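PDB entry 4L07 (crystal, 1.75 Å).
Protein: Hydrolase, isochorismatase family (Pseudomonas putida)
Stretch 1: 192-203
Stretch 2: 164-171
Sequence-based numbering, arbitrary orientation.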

# COMPACT_ATOMS: atom_id res chain seq x y z
N ASP A 192 -7.25 -13.04 18.03
CA ASP A 192 -7.50 -14.10 19.00
C ASP A 192 -6.79 -15.39 18.63
O ASP A 192 -7.04 -15.96 17.56
CB ASP A 192 -9.01 -14.33 19.18
CG ASP A 192 -9.62 -13.46 20.28
OD1 ASP A 192 -8.86 -12.72 20.95
OD2 ASP A 192 -10.85 -13.50 20.47
N VAL A 193 -5.90 -15.84 19.52
CA VAL A 193 -5.23 -17.12 19.39
C VAL A 193 -6.16 -18.20 19.95
O VAL A 193 -6.65 -18.09 21.08
CB VAL A 193 -3.86 -17.14 20.12
CG1 VAL A 193 -3.18 -18.50 19.98
CG2 VAL A 193 -2.96 -16.04 19.57
N THR A 194 -6.37 -19.24 19.17
CA THR A 194 -7.31 -20.29 19.50
C THR A 194 -6.82 -21.60 18.88
O THR A 194 -5.63 -21.77 18.77
CB THR A 194 -8.75 -19.91 19.10
OG1 THR A 194 -9.65 -20.94 19.53
CG2 THR A 194 -8.88 -19.67 17.61
N ASP A 195 -7.71 -22.54 18.61
CA ASP A 195 -7.30 -23.80 17.96
C ASP A 195 -8.26 -24.21 16.85
O ASP A 195 -9.34 -23.63 16.70
CB ASP A 195 -7.08 -24.93 18.99
CG ASP A 195 -8.34 -25.32 19.76
OD1 ASP A 195 -8.20 -25.98 20.80
OD2 ASP A 195 -9.47 -24.99 19.33
N SER A 196 -7.86 -25.20 16.06
CA SER A 196 -8.63 -25.63 14.88
C SER A 196 -10.03 -26.15 15.23
O SER A 196 -10.98 -25.87 14.50
CB SER A 196 -7.85 -26.66 14.05
OG SER A 196 -7.49 -27.80 14.81
N ASP A 197 -10.14 -26.88 16.34
CA ASP A 197 -11.44 -27.33 16.85
C ASP A 197 -12.45 -26.19 16.99
O ASP A 197 -13.59 -26.31 16.53
CB ASP A 197 -11.28 -28.04 18.21
CG ASP A 197 -10.86 -29.49 18.07
OD1 ASP A 197 -10.83 -30.03 16.94
OD2 ASP A 197 -10.57 -30.11 19.12
N ASP A 198 -12.02 -25.09 17.62
CA ASP A 198 -12.82 -23.87 17.75
C ASP A 198 -13.20 -23.35 16.36
O ASP A 198 -14.38 -23.13 16.08
CB ASP A 198 -12.04 -22.81 18.55
CG ASP A 198 -12.74 -21.44 18.61
OD1 ASP A 198 -12.18 -20.53 19.27
OD2 ASP A 198 -13.81 -21.22 18.02
N ILE A 199 -12.21 -23.18 15.49
CA ILE A 199 -12.44 -22.65 14.14
C ILE A 199 -13.51 -23.47 13.41
O ILE A 199 -14.45 -22.90 12.86
CB ILE A 199 -11.13 -22.58 13.31
CG1 ILE A 199 -10.13 -21.60 13.95
CG2 ILE A 199 -11.42 -22.18 11.86
CD1 ILE A 199 -10.64 -20.19 14.15
N LEU A 200 -13.35 -24.79 13.42
CA LEU A 200 -14.27 -25.68 12.70
C LEU A 200 -15.71 -25.53 13.18
O LEU A 200 -16.62 -25.40 12.37
CB LEU A 200 -13.81 -27.14 12.81
CG LEU A 200 -12.50 -27.53 12.12
CD1 LEU A 200 -12.03 -28.89 12.60
CD2 LEU A 200 -12.61 -27.49 10.60
N LYS A 201 -15.90 -25.54 14.50
CA LYS A 201 -17.21 -25.36 15.12
C LYS A 201 -17.78 -23.99 14.75
O LYS A 201 -18.96 -23.88 14.42
CB LYS A 201 -17.11 -25.53 16.64
CG LYS A 201 -18.42 -25.41 17.40
CD LYS A 201 -18.20 -25.64 18.89
CE LYS A 201 -19.40 -25.20 19.72
NZ LYS A 201 -20.54 -26.16 19.61
N TRP A 202 -16.93 -22.97 14.80
CA TRP A 202 -17.32 -21.60 14.46
C TRP A 202 -17.76 -21.45 13.02
O TRP A 202 -18.77 -20.80 12.76
CB TRP A 202 -16.19 -20.62 14.80
CG TRP A 202 -16.48 -19.21 14.33
CD1 TRP A 202 -17.47 -18.35 14.80
CD2 TRP A 202 -15.81 -18.47 13.25
NE1 TRP A 202 -17.44 -17.16 14.11
CE2 TRP A 202 -16.48 -17.17 13.17
CE3 TRP A 202 -14.76 -18.75 12.38
CZ2 TRP A 202 -16.09 -16.20 12.26
CZ3 TRP A 202 -14.38 -17.77 11.46
CH2 TRP A 202 -15.03 -16.53 11.40
N LEU A 203 -17.02 -22.05 12.08
CA LEU A 203 -17.40 -21.97 10.66
C LEU A 203 -18.76 -22.62 10.40
O LEU A 203 -19.58 -22.06 9.66
CB LEU A 203 -16.32 -22.59 9.76
CG LEU A 203 -14.95 -21.90 9.70
CD1 LEU A 203 -13.93 -22.76 8.98
CD2 LEU A 203 -15.05 -20.52 9.07
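Stretch 2 164-171: VLVPADCC

The most distinctive feature of this contact is the way Asp169 receives the start of a helix: one carboxylate oxygen, OD1, accepts a hydrogen bond from the hydroxyl OG of Ser196 at 2.6 Å, while the other, OD2, accepts one from the Ser196 backbone N at 2.9 Å. An aspartate suits this place because its two oxygens can serve both donors of a serine in the first helical turn, where amide groups lack partners within the helix. A water extends the arrangement, donating to Asp169 OD1 (3.3 Å) and accepting from Asp197 N (3.1 Å). Within stretch 1, Asp195 is the N-cap, its OD2 accepting from Asp198 N at 3.1 Å.

Before this junction the two stretches run side by side as parallel strands. Stretch 2 is extended from Val164 to Pro167, then turns through a short 3-10 segment, Ala168 to Cys170. Its strand crosses strand 192-194 at -26°, with a closest axial approach of 4.6 Å. Asp192 pairs with Leu165, Val193 with Val166 and Thr194 with Pro167. The ladder alternates: Asp192 N donates to Val164 O (3.0 Å), Val166 N to Asp192 O (2.9 Å), Thr194 N to Val166 O (2.9 Å) and Ala168 N to Thr194 O (2.9 Å). On this edge the ladder uses the amides of Val166 and Ala168, so Pro167, which has no amide hydrogen, costs no bond to stretch 1.

Val193 and Val166 share one face of the sheet, their CG2 and CG1 atoms, respectively, 3.4 Å apart; branched valines favor extended backbone. The helix lies over the other face, where Leu165 and Pro167 provide an apolar surface. Ile199 CD1 meets Leu165 CD1 at 3.9 Å, and Ile199 CG1 lies 4.1 Å from Pro167 CB. One turn on, Trp202 offers a ring face to Leu165, whose CD1 lies 3.7 Å from Trp202 CZ3 in a CH-pi contact.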

# COMPACT_ATOMS: atom_id res chain seq x y z
N VAL A 164 -9.20 -10.88 13.19
CA VAL A 164 -8.23 -11.95 12.98
C VAL A 164 -8.32 -13.06 14.02
O VAL A 164 -8.31 -12.79 15.24
CB VAL A 164 -6.78 -11.42 12.95
CG1 VAL A 164 -5.79 -12.55 12.73
CG2 VAL A 164 -6.62 -10.39 11.84
N LEU A 165 -8.38 -14.29 13.53
CA LEU A 165 -8.30 -15.49 14.37
C LEU A 165 -7.10 -16.33 13.95
O LEU A 165 -6.85 -16.53 12.76
CB LEU A 165 -9.59 -16.32 14.23
CG LEU A 165 -10.93 -15.59 14.43
CD1 LEU A 165 -12.09 -16.54 14.14
CD2 LEU A 165 -11.05 -15.02 15.84
N VAL A 166 -6.35 -16.82 14.93
CA VAL A 166 -5.18 -17.65 14.65
C VAL A 166 -5.23 -18.98 15.41
O VAL A 166 -5.02 -19.00 16.63
CB VAL A 166 -3.86 -16.87 14.89
CG1 VAL A 166 -3.82 -16.25 16.27
CG2 VAL A 166 -2.64 -17.76 14.67
N PRO A 167 -5.51 -20.08 14.70
CA PRO A 167 -5.43 -21.40 15.34
C PRO A 167 -3.97 -21.81 15.52
O PRO A 167 -3.27 -22.08 14.54
CB PRO A 167 -6.15 -22.32 14.35
CG PRO A 167 -6.10 -21.62 13.04
CD PRO A 167 -6.09 -20.15 13.35
N ALA A 168 -3.52 -21.83 16.77
CA ALA A 168 -2.12 -22.08 17.12
C ALA A 168 -1.62 -23.41 16.58
O ALA A 168 -0.46 -23.53 16.18
CB ALA A 168 -1.93 -22.00 18.63
N ASP A 169 -2.50 -24.41 16.56
CA ASP A 169 -2.15 -25.74 16.07
C ASP A 169 -2.08 -25.83 14.54
O ASP A 169 -1.90 -26.92 13.99
CB ASP A 169 -3.08 -26.81 16.66
CG ASP A 169 -4.54 -26.63 16.26
OD1 ASP A 169 -5.27 -27.64 16.20
OD2 ASP A 169 -4.97 -25.48 16.02
N CYS A 170 -2.21 -24.69 13.86
CA CYS A 170 -2.07 -24.59 12.41
C CYS A 170 -0.86 -23.74 12.01
O CYS A 170 -0.62 -23.49 10.82
CB CYS A 170 -3.32 -23.96 11.81
SG CYS A 170 -4.78 -25.01 11.93
N CYS A 171 -0.10 -23.32 13.01
CA CYS A 171 1.05 -22.46 12.81
C CYS A 171 2.32 -23.23 13.15
O CYS A 171 2.45 -23.77 14.25
CB CYS A 171 0.91 -21.21 13.67
SG CYS A 171 -0.49 -20.15 13.21
O HOH W 1 -7.90 -28.14 18.07